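Local structure of protease VP4 (2GEF) at residues P34-G39 / N171-A176; K15-R20 / H42-L47; P166-N171 / M187-G192; A153-C158 / P183-T188; P108-F113 / D123-D128. The protein cleaves peptide bonds as a birnavirus serine protease with a serine/lysine catalytic dyad, and probably processes the viral structural polyprotein from which it comes. All coordinates share one frame; numbering follows the deposited sequence.

How the contacts relate
Contacts 1, 3 and 4 gather round the catalytic dyad of Ser-136 and Lys-173. Contact 1 holds Lys-173 itself. Contact 4 supplies Thr-156, whose side chain is about 3 Å from those of both Ser-136 and Lys-173, and contact 3 brings the side chain of Val-167 to about 4 Å from that of Ser-136. Contacts 3 and 4 share Met-187 and Thr-188, and their centres are 8 Å apart. Contact 2 joins contact 1 through neighbouring strands and the bond of Ser-45 OG to Leu-172 O. It touches contact 5 where Arg-20 meets Trp-126 and Glu-46 lies against Pro-108. Contact 5 is the remote one, centred about 23 Å from the centre of contact 3.

Contact 1 (P34-G39 / N171-A176); sequences PVVAFG and NLKARA
In Lys-173 the first torsion sets CG anti to its own carbonyl carbon (chi1 -74°), and in Val-36 CG1 takes the matching position (chi1 -53°). These two settings bring the lysine CG and the valine CG1 to 3.5 Å. Pro-34 meets the same methylene from a different direction, with its CG 3.4 Å from Lys-173 CG. Both pairs are tighter than usual carbon contact. The lysine stem crosses each of the two side chains at about a right angle. Its CB also packs on the proline ring, at 3.5 Å from Pro-34 CG. Beyond CE the chain bends.

The preceding residue, Leu-172, meets the Val-36 and Phe-38 end of the strand. Its CD2 lies 4.0 Å from Val-36 CB and 3.8 Å from Phe-38 CE2. The Phe-38 and Leu-172 side chains slide past each other in opposite directions. Ala-176 adds a looser touch, with its CB 4.4 Å from Pro-34 CB.

The contact joins strand 31-38 to helix 170-178; the short pieces 34-38 and 171-176 run at 124° to each other. It is a buried helix-on-sheet packing that carries a catalytic residue. Leu-184 lies against both Pro-34 and Lys-173. The lysine NZ makes a weak hydrogen bond to Thr-156 OG1, and the lysine side chain is about 3 Å from that of the nucleophile Ser-136, nearest atoms. The chemistry here is apolar. Proline and valine carbons position the aliphatic stem of the catalytic lysine, while its amine end is turned to Thr-156 and the neighbourhood of Ser-136.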
# COMPACT_ATOMS: atom_id res chain seq x y z
N PRO A 34 -2.93 1.36 1.15
CA PRO A 34 -3.34 2.74 1.35
C PRO A 34 -2.39 3.60 2.02
O PRO A 34 -1.57 3.11 2.80
CB PRO A 34 -4.66 2.60 2.06
CG PRO A 34 -4.36 1.47 2.95
CD PRO A 34 -3.63 0.47 2.08
N VAL A 35 -2.37 4.87 1.52
CA VAL A 35 -1.46 5.88 2.00
C VAL A 35 -2.23 7.14 2.43
O VAL A 35 -2.93 7.78 1.60
CB VAL A 35 -0.42 6.28 1.01
CG1 VAL A 35 0.50 7.52 1.65
CG2 VAL A 35 0.50 5.10 0.73
N VAL A 36 -2.12 7.49 3.73
CA VAL A 36 -2.90 8.63 4.23
C VAL A 36 -1.85 9.77 4.64
O VAL A 36 -0.68 9.47 5.04
CB VAL A 36 -3.85 8.22 5.38
CG1 VAL A 36 -4.74 7.04 5.03
CG2 VAL A 36 -3.09 7.95 6.68
N ALA A 37 -2.27 11.02 4.50
CA ALA A 37 -1.53 12.18 4.90
C ALA A 37 -2.52 13.25 5.37
O ALA A 37 -3.73 13.29 4.93
CB ALA A 37 -0.70 12.68 3.80
N PHE A 38 -2.01 14.07 6.31
CA PHE A 38 -2.79 15.18 7.00
C PHE A 38 -2.16 16.54 6.87
O PHE A 38 -1.04 16.70 7.29
CB PHE A 38 -3.00 14.81 8.50
CG PHE A 38 -3.37 13.35 8.69
CD1 PHE A 38 -2.39 12.40 8.90
CD2 PHE A 38 -4.68 12.96 8.60
CE1 PHE A 38 -2.71 11.01 8.99
CE2 PHE A 38 -5.05 11.63 8.72
CZ PHE A 38 -4.04 10.63 8.92
N GLY A 39 -2.88 17.57 6.40
CA GLY A 39 -2.41 18.97 6.65
C GLY A 39 -3.45 19.79 7.45
O GLY A 39 -4.50 19.25 7.90
N ASN A 171 -10.81 3.42 8.41
CA ASN A 171 -11.82 4.10 7.69
C ASN A 171 -11.42 5.07 6.55
O ASN A 171 -12.01 5.10 5.52
CB ASN A 171 -12.61 4.89 8.70
CG ASN A 171 -13.91 5.28 8.13
OD1 ASN A 171 -13.96 6.07 7.17
ND2 ASN A 171 -14.95 4.61 8.57
N LEU A 172 -10.46 5.93 6.77
CA LEU A 172 -9.99 6.75 5.70
C LEU A 172 -9.18 5.94 4.64
O LEU A 172 -9.22 6.29 3.43
CB LEU A 172 -9.05 7.84 6.32
CG LEU A 172 -8.36 8.87 5.43
CD1 LEU A 172 -9.38 9.70 4.86
CD2 LEU A 172 -7.41 9.74 6.38
N LYS A 173 -8.38 4.97 5.13
CA LYS A 173 -7.74 3.98 4.26
C LYS A 173 -8.68 3.24 3.37
O LYS A 173 -8.34 3.21 2.17
CB LYS A 173 -6.76 3.03 4.98
CG LYS A 173 -5.56 3.67 5.32
CD LYS A 173 -4.82 2.75 6.37
CE LYS A 173 -3.81 3.57 7.06
NZ LYS A 173 -2.49 3.27 6.60
N ALA A 174 -9.88 2.81 3.86
CA ALA A 174 -10.85 2.04 3.08
C ALA A 174 -11.37 2.91 1.94
O ALA A 174 -11.58 2.41 0.80
CB ALA A 174 -12.06 1.65 3.96
N ARG A 175 -11.56 4.21 2.20
CA ARG A 175 -11.95 5.09 1.12
C ARG A 175 -11.09 4.90 -0.14
O ARG A 175 -11.58 4.90 -1.18
CB ARG A 175 -11.86 6.56 1.56
CG ARG A 175 -12.67 6.91 2.71
CD ARG A 175 -14.12 6.87 2.31
NE ARG A 175 -14.91 7.53 3.32
CZ ARG A 175 -16.10 8.10 3.12
NH1 ARG A 175 -16.69 8.10 1.87
NH2 ARG A 175 -16.68 8.66 4.18
N ALA A 176 -9.80 4.73 -0.01
CA ALA A 176 -8.84 4.74 -1.09
C ALA A 176 -9.02 3.44 -1.84
O ALA A 176 -8.93 3.36 -3.07
CB ALA A 176 -7.41 4.86 -0.46

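Contact 2 (K15-R20 / H42-L47); sequences KQPLGR and HSTSEL
The Lys-15 side chain passes the edge of the His-42 ring, with its CG 3.3 Å from His-42 CD2. This is the edge of a mixed beta sheet, where short strand 14-15 runs parallel to strand 43-52. The first torsion of Lys-15 sets CG anti to the carbonyl carbon (chi1 -58°), which places it beside the ring. Lys-15 CB lies in the plane of that ring, 3.4 Å from the same CD2. The two side chains cross at about a right angle. Beyond CG the lysine is extended, and its NZ stays 5.6 Å from His-42 NE2, so the polar ends are not in contact.

Lys-15 N gives a nearly straight hydrogen bond to Ser-43 O, 3.0 Å long with 172° at the hydrogen. Next to it, Thr-44 CA makes a CA-H...O contact of 3.5 Å to Lys-15 O.

After this the 15-20 segment leaves regular strand geometry, but Pro-17 keeps it against the sheet. Its ring crosses the Glu-46 side chain obliquely. Pro-17 CG is 3.2 Å from Glu-46 OE1 and presses unusually close to the carboxyl carbon. The other carboxylate oxygen, OE2, makes a very close approach to Asn-127 ND2, too short to be taken at face value. Ser-45 OG is bonded to Leu-172 O of helix 170-178, so strand 43-52 links this edge to the helix that carries the catalytic lysine. The remaining touches of Pro-17 are looser: its CD is 3.5 Å from Ser-45 O, and its CG is 4.1 Å from Thr-44 CB.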
# COMPACT_ATOMS: atom_id res chain seq x y z
N LYS A 15 -9.89 14.84 0.88
CA LYS A 15 -9.80 15.00 -0.57
C LYS A 15 -9.01 13.87 -1.22
O LYS A 15 -8.18 13.15 -0.60
CB LYS A 15 -9.11 16.28 -0.91
CG LYS A 15 -9.77 17.50 -0.34
CD LYS A 15 -9.39 18.66 -1.20
CE LYS A 15 -9.75 19.93 -0.54
NZ LYS A 15 -9.68 21.13 -1.51
N GLN A 16 -9.28 13.69 -2.51
CA GLN A 16 -8.55 12.71 -3.23
C GLN A 16 -7.39 13.52 -3.81
O GLN A 16 -7.54 14.71 -4.09
CB GLN A 16 -9.38 12.07 -4.30
CG GLN A 16 -10.65 12.81 -4.65
CD GLN A 16 -11.82 12.33 -3.76
OE1 GLN A 16 -12.35 13.13 -2.93
NE2 GLN A 16 -12.23 11.04 -3.91
N PRO A 17 -6.21 12.93 -3.80
CA PRO A 17 -5.10 13.46 -4.52
C PRO A 17 -5.47 13.71 -6.00
O PRO A 17 -6.09 12.87 -6.66
CB PRO A 17 -4.07 12.34 -4.38
CG PRO A 17 -4.35 11.80 -3.07
CD PRO A 17 -5.83 11.76 -3.01
N LEU A 18 -5.17 14.90 -6.48
CA LEU A 18 -5.07 15.11 -7.90
C LEU A 18 -3.75 14.38 -8.20
O LEU A 18 -2.71 14.66 -7.54
CB LEU A 18 -5.06 16.62 -8.23
CG LEU A 18 -4.39 17.49 -9.32
CD1 LEU A 18 -5.27 17.70 -10.56
CD2 LEU A 18 -4.21 18.83 -8.59
N GLY A 19 -3.85 13.38 -9.09
CA GLY A 19 -2.69 12.68 -9.67
C GLY A 19 -2.28 13.30 -11.02
O GLY A 19 -3.12 13.70 -11.83
N ARG A 20 -0.98 13.37 -11.28
CA ARG A 20 -0.51 14.02 -12.46
C ARG A 20 0.53 13.14 -13.21
O ARG A 20 0.99 12.09 -12.70
CB ARG A 20 -0.02 15.39 -12.02
CG ARG A 20 1.44 15.64 -12.03
CD ARG A 20 1.81 16.93 -11.31
NE ARG A 20 3.24 16.93 -10.93
CZ ARG A 20 4.22 17.59 -11.56
NH1 ARG A 20 3.98 18.35 -12.63
NH2 ARG A 20 5.49 17.50 -11.13
N HIS A 42 -6.89 19.92 4.93
CA HIS A 42 -7.33 18.60 4.43
C HIS A 42 -6.40 17.36 4.73
O HIS A 42 -5.22 17.49 4.96
CB HIS A 42 -7.80 18.71 2.94
CG HIS A 42 -6.71 18.54 1.94
ND1 HIS A 42 -5.43 19.01 2.16
CD2 HIS A 42 -6.66 17.86 0.76
CE1 HIS A 42 -4.64 18.63 1.15
NE2 HIS A 42 -5.37 17.96 0.28
N SER A 43 -7.01 16.20 4.70
CA SER A 43 -6.41 14.91 4.73
C SER A 43 -6.59 14.27 3.36
O SER A 43 -7.51 14.66 2.64
CB SER A 43 -7.07 14.00 5.78
OG SER A 43 -7.16 14.73 7.02
N THR A 44 -5.68 13.33 3.05
CA THR A 44 -5.65 12.59 1.82
C THR A 44 -5.60 11.06 2.10
O THR A 44 -5.13 10.68 3.09
CB THR A 44 -4.33 12.99 0.89
OG1 THR A 44 -3.11 12.76 1.66
CG2 THR A 44 -4.38 14.47 0.46
N SER A 45 -6.13 10.25 1.19
CA SER A 45 -6.06 8.79 1.21
C SER A 45 -5.96 8.46 -0.26
O SER A 45 -6.82 8.97 -1.12
CB SER A 45 -7.44 8.26 1.72
OG SER A 45 -7.41 6.92 1.89
N GLU A 46 -5.03 7.58 -0.57
CA GLU A 46 -4.68 7.20 -1.96
C GLU A 46 -4.23 5.75 -1.93
O GLU A 46 -3.62 5.35 -0.98
CB GLU A 46 -3.34 7.92 -2.21
CG GLU A 46 -3.18 8.62 -3.40
CD GLU A 46 -2.02 9.61 -3.27
OE1 GLU A 46 -1.77 10.20 -2.16
OE2 GLU A 46 -1.32 9.80 -4.28
N LEU A 47 -4.25 5.02 -3.05
CA LEU A 47 -3.40 3.79 -3.21
C LEU A 47 -2.09 4.02 -3.80
O LEU A 47 -1.90 4.93 -4.56
CB LEU A 47 -4.14 2.80 -4.06
CG LEU A 47 -5.43 2.40 -3.33
CD1 LEU A 47 -6.08 1.42 -4.29
CD2 LEU A 47 -5.34 1.79 -1.95

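Contact 3 (P166-N171 / M187-G192); sequences PVQFGN and MTQDGG
Val-167 is the tight centre of this contact. Its O accepts a short 2.6 Å hydrogen bond from Gln-189 N, and its N gives a 3.0 Å bond to Met-187 O. The second bond is bent, with 139° at the hydrogen. Residue 187 is a selenomethionine.

Close packing continues at Gly-170. Where a CB would point, Asp-190 OD1 and Thr-188 OG1 stand close by, and CA lies 3.6 Å from Thr-188 CG2. Gly-192 CA lies 3.8 Å from Gly-170 C. Asp-190 CG sits between its backbone N and carbonyl carbon (chi1 60°), which brings it to the helix start. There OD2 accepts Asn-171 N at 3.2 Å on its syn side, 30° out of the carboxylate plane.

The exposed flank is looser. Gln-189 NE2 makes only a weak 3.4 Å bond to Pro-166 O. The amide planes of Gln-168 and Gln-189 are nearly parallel, and the nearest side-chain approach is 3.9 Å, between Gln-168 CG and Gln-189 OE1.

Thr-188 to Gly-191 form a type I beta turn beside the start of helix 170-178. The turn follows strand 184-186. Val-167 touches Thr-156 of strand 154-160 and also the nucleophile Ser-136.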
# COMPACT_ATOMS: atom_id res chain seq x y z
N PRO A 166 -2.28 -3.98 13.96
CA PRO A 166 -3.37 -3.08 13.46
C PRO A 166 -2.89 -1.54 13.34
O PRO A 166 -2.03 -1.04 14.10
CB PRO A 166 -4.47 -3.24 14.50
CG PRO A 166 -3.71 -3.40 15.74
CD PRO A 166 -2.48 -4.31 15.39
N VAL A 167 -3.45 -0.87 12.36
CA VAL A 167 -2.91 0.45 12.02
C VAL A 167 -4.08 1.41 12.28
O VAL A 167 -5.25 0.99 12.35
CB VAL A 167 -2.26 0.46 10.63
CG1 VAL A 167 -3.27 0.25 9.60
CG2 VAL A 167 -1.59 1.77 10.36
N GLN A 168 -3.75 2.64 12.65
CA GLN A 168 -4.71 3.71 12.74
C GLN A 168 -5.33 4.07 11.32
O GLN A 168 -4.73 3.87 10.32
CB GLN A 168 -3.89 4.93 13.15
CG GLN A 168 -3.85 5.22 14.68
CD GLN A 168 -3.61 6.72 15.00
OE1 GLN A 168 -4.47 7.31 15.62
NE2 GLN A 168 -2.44 7.31 14.54
N PHE A 169 -6.43 4.81 11.27
CA PHE A 169 -6.92 5.35 9.94
C PHE A 169 -7.58 4.34 9.02
O PHE A 169 -7.68 4.59 7.85
CB PHE A 169 -5.84 6.21 9.22
CG PHE A 169 -5.10 7.17 10.21
CD1 PHE A 169 -5.83 8.18 10.90
CD2 PHE A 169 -3.71 7.07 10.45
CE1 PHE A 169 -5.17 9.01 11.88
CE2 PHE A 169 -3.07 7.93 11.40
CZ PHE A 169 -3.83 8.86 12.13
N GLY A 170 -8.03 3.23 9.53
CA GLY A 170 -8.72 2.23 8.72
C GLY A 170 -9.86 2.77 7.82
O GLY A 170 -9.96 2.53 6.65
N ASN A 171 -10.81 3.42 8.41
CA ASN A 171 -11.82 4.10 7.69
C ASN A 171 -11.42 5.07 6.55
O ASN A 171 -12.01 5.10 5.52
CB ASN A 171 -12.61 4.89 8.70
CG ASN A 171 -13.91 5.28 8.13
OD1 ASN A 171 -13.96 6.07 7.17
ND2 ASN A 171 -14.95 4.61 8.57
N MSE A 187 -5.49 -5.17 9.07
CA MSE A 187 -5.92 -4.97 10.44
C MSE A 187 -5.77 -3.49 10.78
O MSE A 187 -4.68 -2.91 10.55
CB MSE A 187 -5.07 -5.74 11.48
CG MSE A 187 -5.17 -7.18 11.58
SE MSE A 187 -4.12 -7.71 13.15
CE MSE A 187 -5.62 -7.50 14.42
N THR A 188 -6.87 -2.89 11.28
CA THR A 188 -6.90 -1.51 11.69
C THR A 188 -7.46 -1.36 13.10
O THR A 188 -8.18 -2.25 13.54
CB THR A 188 -7.59 -0.68 10.75
OG1 THR A 188 -8.97 -1.06 10.73
CG2 THR A 188 -7.01 -0.84 9.40
N GLN A 189 -7.01 -0.32 13.82
CA GLN A 189 -7.60 0.01 15.12
C GLN A 189 -9.11 0.33 15.07
O GLN A 189 -9.79 -0.02 15.99
CB GLN A 189 -6.79 1.07 15.90
CG GLN A 189 -5.30 0.58 16.04
CD GLN A 189 -4.35 1.65 16.51
OE1 GLN A 189 -4.71 2.50 17.28
NE2 GLN A 189 -3.10 1.55 16.11
N ASP A 190 -9.64 0.92 14.01
CA ASP A 190 -11.08 1.20 14.01
C ASP A 190 -11.95 0.16 13.23
O ASP A 190 -13.08 0.43 12.91
CB ASP A 190 -11.36 2.67 13.55
CG ASP A 190 -10.82 2.97 12.09
OD1 ASP A 190 -10.14 2.03 11.59
OD2 ASP A 190 -10.95 4.13 11.48
N GLY A 191 -11.47 -1.03 12.94
CA GLY A 191 -12.34 -1.99 12.18
C GLY A 191 -12.68 -1.48 10.77
O GLY A 191 -13.70 -1.87 10.16
N GLY A 192 -11.85 -0.59 10.21
CA GLY A 192 -12.23 -0.06 8.87
C GLY A 192 -12.05 -1.03 7.71
O GLY A 192 -12.58 -0.82 6.60

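Contact 4 (A153-C158 / P183-T188); sequences AAYTGC and PLVGMT
Ala-154 N donates to Pro-183 O at 2.7 Å, the shortest polar bond between these two parallel strands. Three more backbone bonds follow in regular order. Val-185 N gives to Ala-154 O at 2.9 Å, and Thr-156 N gives to Val-185 O at 3.0 Å. Met-187 N gives to Thr-156 O at 3.1 Å. Val-185 O is also met by Tyr-155 CA, and Thr-156 O by Gly-186 CA, both through CA-H...O contacts.

On one face Tyr-155 and Val-185 lie side by side and point the same way. Tyr-155 CE1 is 3.5 Å from Val-185 CG1. The tyrosine OH reaches on to His-206 ND1 in helix 200-209, which covers this face. Val-185 CG2 turns to Ala-153 CB at 3.9 Å.

Thr-156 carries the packing near the active site. Its OG1 is anti to the backbone N (chi1 -154°), and its methyl takes the position between N and the carbonyl carbon. That methyl, CG2, lies 3.6 Å from Thr-188 CG2, and the two side chains cross at about a right angle. It is also 3.9 Å from Leu-184 CD1. The OG1 branch is the one that faces the catalytic lysine.

The two strands are the middle pair of a four-stranded mixed sheet. Strand 163-165 and helix 170-178 connect them along the chain. This pairing sets Thr-156 beside both Ser-136 and Lys-173, within the catalytic site of a serine/lysine dyad protease.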
# COMPACT_ATOMS: atom_id res chain seq x y z
N ALA A 153 -7.07 -6.29 -4.15
CA ALA A 153 -7.46 -5.87 -2.86
C ALA A 153 -6.46 -4.87 -2.49
O ALA A 153 -5.35 -5.00 -2.89
CB ALA A 153 -7.31 -7.14 -1.87
N ALA A 154 -6.73 -3.98 -1.54
CA ALA A 154 -5.59 -3.20 -1.00
C ALA A 154 -5.25 -3.72 0.37
O ALA A 154 -6.13 -4.08 1.16
CB ALA A 154 -5.97 -1.68 -0.95
N TYR A 155 -4.01 -3.66 0.77
CA TYR A 155 -3.58 -4.19 2.10
C TYR A 155 -3.00 -3.15 3.06
O TYR A 155 -2.19 -2.25 2.69
CB TYR A 155 -2.60 -5.36 1.95
CG TYR A 155 -3.21 -6.52 1.18
CD1 TYR A 155 -3.93 -7.50 1.84
CD2 TYR A 155 -2.94 -6.70 -0.24
CE1 TYR A 155 -4.52 -8.63 1.14
CE2 TYR A 155 -3.61 -7.79 -0.97
CZ TYR A 155 -4.36 -8.71 -0.26
OH TYR A 155 -5.07 -9.75 -0.92
N THR A 156 -3.31 -3.34 4.36
CA THR A 156 -2.75 -2.45 5.41
C THR A 156 -2.46 -3.20 6.69
O THR A 156 -3.26 -4.03 7.17
CB THR A 156 -3.60 -1.15 5.59
OG1 THR A 156 -2.77 -0.11 6.11
CG2 THR A 156 -4.94 -1.35 6.45
N GLY A 157 -1.25 -3.00 7.23
CA GLY A 157 -0.93 -3.67 8.41
C GLY A 157 0.56 -3.64 8.60
O GLY A 157 1.29 -3.85 7.64
N CYS A 158 1.00 -3.24 9.80
CA CYS A 158 2.40 -3.46 10.17
C CYS A 158 2.66 -4.93 10.43
O CYS A 158 1.72 -5.73 10.62
CB CYS A 158 2.84 -2.62 11.35
SG CYS A 158 2.59 -0.90 11.11
N PRO A 183 -11.64 -4.21 -1.87
CA PRO A 183 -11.55 -4.25 -0.46
C PRO A 183 -10.27 -3.81 0.18
O PRO A 183 -9.16 -3.99 -0.36
CB PRO A 183 -11.90 -5.74 -0.12
CG PRO A 183 -11.28 -6.48 -1.29
CD PRO A 183 -11.77 -5.58 -2.43
N LEU A 184 -10.46 -3.16 1.35
CA LEU A 184 -9.40 -3.02 2.35
C LEU A 184 -9.24 -4.30 3.21
O LEU A 184 -10.22 -4.76 3.79
CB LEU A 184 -9.56 -1.80 3.18
CG LEU A 184 -8.31 -1.47 4.02
CD1 LEU A 184 -7.14 -1.19 3.22
CD2 LEU A 184 -8.55 -0.27 5.03
N VAL A 185 -8.03 -4.90 3.17
CA VAL A 185 -7.78 -6.13 3.81
C VAL A 185 -6.62 -5.94 4.77
O VAL A 185 -5.59 -5.27 4.48
CB VAL A 185 -7.45 -7.25 2.77
CG1 VAL A 185 -7.19 -8.58 3.47
CG2 VAL A 185 -8.61 -7.43 1.81
N GLY A 186 -6.79 -6.45 5.95
CA GLY A 186 -5.68 -6.35 6.91
C GLY A 186 -6.14 -6.10 8.33
O GLY A 186 -6.99 -6.86 8.80
N MSE A 187 -5.49 -5.17 9.07
CA MSE A 187 -5.92 -4.97 10.44
C MSE A 187 -5.77 -3.49 10.78
O MSE A 187 -4.68 -2.91 10.55
CB MSE A 187 -5.07 -5.74 11.48
CG MSE A 187 -5.17 -7.18 11.58
SE MSE A 187 -4.12 -7.71 13.15
CE MSE A 187 -5.62 -7.50 14.42
N THR A 188 -6.87 -2.89 11.28
CA THR A 188 -6.90 -1.51 11.69
C THR A 188 -7.46 -1.36 13.10
O THR A 188 -8.18 -2.25 13.54
CB THR A 188 -7.59 -0.68 10.75
OG1 THR A 188 -8.97 -1.06 10.73
CG2 THR A 188 -7.01 -0.84 9.40

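Contact 5 (P108-F113 / D123-D128); sequences PVADVF and DVVWND
Pro-108, Asp-123 and Val-125 bury most of the surface between these antiparallel segments. The contact includes part of the beta hairpin of strands 111-114 and 120-126. It also includes the end of strand 104-109, because the chain turns a corner at Ala-110.

The backbone of Asp-123 binds at the corner and just past it. Its N gives to Asp-111 O at 2.9 Å, and its O accepts Ala-110 N at 3.0 Å. Its CG is anti to the backbone N (chi1 -176°), and OD2 comes 3.8 Å from Ala-110 CB. OD1 is hydrogen-bonded to Ser-22 OG of the next strand in that sheet. The two acids keep apart, with 6.1 Å between Asp-111 OD2 and Asp-123 OD2.

Val-125 N bonds to Pro-108 O at 3.3 Å. The bond is nearly straight at the hydrogen (173°), but the donor stands above the carbonyl plane, 39° out of it. Val-125 CG1 packs on Ala-110 CB at 3.7 Å, and CG2 lies over the backbone between Pro-108 O and Ala-110 N. Between the Val-125 to Pro-108 bond and the Ala-110 to Asp-123 bond, Val-109 and Val-124 form a non-hydrogen-bonded pair.

The Pro-108 ring crosses the Asn-127 side chain at about a right angle. Asn-127 ND2 is hydrogen-bonded to Tyr-48 OH, and it lies 3.3 Å from Pro-108 CB.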
# COMPACT_ATOMS: atom_id res chain seq x y z
N PRO A 108 2.65 5.97 -6.45
CA PRO A 108 1.20 6.29 -6.28
C PRO A 108 0.46 5.78 -7.48
O PRO A 108 0.99 5.78 -8.53
CB PRO A 108 1.16 7.85 -6.13
CG PRO A 108 2.65 8.30 -6.31
CD PRO A 108 3.50 7.14 -6.70
N VAL A 109 -0.77 5.29 -7.34
CA VAL A 109 -1.57 4.88 -8.51
C VAL A 109 -3.06 5.44 -8.48
O VAL A 109 -3.74 5.35 -7.41
CB VAL A 109 -1.57 3.37 -8.59
CG1 VAL A 109 -0.13 2.81 -8.43
CG2 VAL A 109 -2.41 2.79 -7.51
N ALA A 110 -3.58 5.95 -9.62
CA ALA A 110 -4.97 6.38 -9.68
C ALA A 110 -5.98 5.29 -9.97
O ALA A 110 -7.10 5.50 -9.72
CB ALA A 110 -5.08 7.37 -10.74
N ASP A 111 -5.61 4.14 -10.52
CA ASP A 111 -6.51 3.11 -10.91
C ASP A 111 -5.78 1.89 -11.44
O ASP A 111 -4.61 1.95 -11.73
CB ASP A 111 -7.42 3.56 -12.07
CG ASP A 111 -8.81 2.86 -12.04
OD1 ASP A 111 -9.09 1.97 -11.16
OD2 ASP A 111 -9.63 3.22 -12.89
N VAL A 112 -6.54 0.81 -11.67
CA VAL A 112 -6.00 -0.54 -11.94
C VAL A 112 -7.01 -1.37 -12.71
O VAL A 112 -8.19 -1.56 -12.30
CB VAL A 112 -5.58 -1.37 -10.63
CG1 VAL A 112 -4.81 -2.68 -11.09
CG2 VAL A 112 -4.64 -0.54 -9.75
N PHE A 113 -6.51 -1.86 -13.84
CA PHE A 113 -7.32 -2.60 -14.78
C PHE A 113 -6.62 -3.91 -14.84
O PHE A 113 -5.52 -3.92 -15.33
CB PHE A 113 -7.36 -1.90 -16.18
CG PHE A 113 -7.71 -0.41 -16.06
CD1 PHE A 113 -9.05 -0.01 -15.80
CD2 PHE A 113 -6.68 0.57 -16.10
CE1 PHE A 113 -9.36 1.33 -15.60
CE2 PHE A 113 -6.94 1.88 -15.95
CZ PHE A 113 -8.33 2.30 -15.69
N ASP A 123 -2.57 2.51 -13.67
CA ASP A 123 -2.34 3.93 -13.95
C ASP A 123 -1.42 4.52 -12.85
O ASP A 123 -1.88 4.88 -11.79
CB ASP A 123 -3.73 4.59 -14.01
CG ASP A 123 -3.71 6.03 -14.37
OD1 ASP A 123 -2.67 6.62 -14.64
OD2 ASP A 123 -4.83 6.57 -14.42
N VAL A 124 -0.13 4.60 -13.14
CA VAL A 124 0.85 5.16 -12.21
C VAL A 124 0.79 6.69 -12.41
O VAL A 124 0.73 7.18 -13.48
CB VAL A 124 2.30 4.64 -12.54
CG1 VAL A 124 3.47 5.25 -11.67
CG2 VAL A 124 2.38 3.10 -12.57
N VAL A 125 0.82 7.43 -11.34
CA VAL A 125 0.71 8.88 -11.39
C VAL A 125 1.89 9.49 -10.56
O VAL A 125 2.53 8.80 -9.73
CB VAL A 125 -0.74 9.39 -10.82
CG1 VAL A 125 -1.97 9.15 -11.84
CG2 VAL A 125 -1.07 8.93 -9.34
N TRP A 126 2.12 10.78 -10.76
CA TRP A 126 2.82 11.63 -9.81
C TRP A 126 1.80 12.39 -8.99
O TRP A 126 0.88 13.06 -9.51
CB TRP A 126 3.71 12.65 -10.55
CG TRP A 126 4.80 12.04 -11.39
CD1 TRP A 126 4.94 10.69 -11.71
CD2 TRP A 126 5.87 12.72 -12.04
NE1 TRP A 126 6.08 10.51 -12.49
CE2 TRP A 126 6.69 11.73 -12.67
CE3 TRP A 126 6.27 14.06 -12.10
CZ2 TRP A 126 7.85 12.05 -13.39
CZ3 TRP A 126 7.44 14.37 -12.80
CH2 TRP A 126 8.19 13.37 -13.44
N ASN A 127 1.95 12.27 -7.68
CA ASN A 127 1.17 13.02 -6.67
C ASN A 127 2.38 13.77 -6.08
O ASN A 127 3.51 13.27 -6.23
CB ASN A 127 0.45 12.03 -5.64
CG ASN A 127 1.44 11.35 -4.65
OD1 ASN A 127 2.61 11.77 -4.45
ND2 ASN A 127 0.93 10.37 -3.96
N ASP A 128 2.24 14.96 -5.51
CA ASP A 128 3.48 15.69 -5.13
C ASP A 128 3.68 15.54 -3.62
O ASP A 128 4.07 16.43 -2.88
CB ASP A 128 3.47 17.14 -5.60
CG ASP A 128 2.98 17.28 -7.03
OD1 ASP A 128 3.83 17.35 -7.95
OD2 ASP A 128 1.73 17.32 -7.25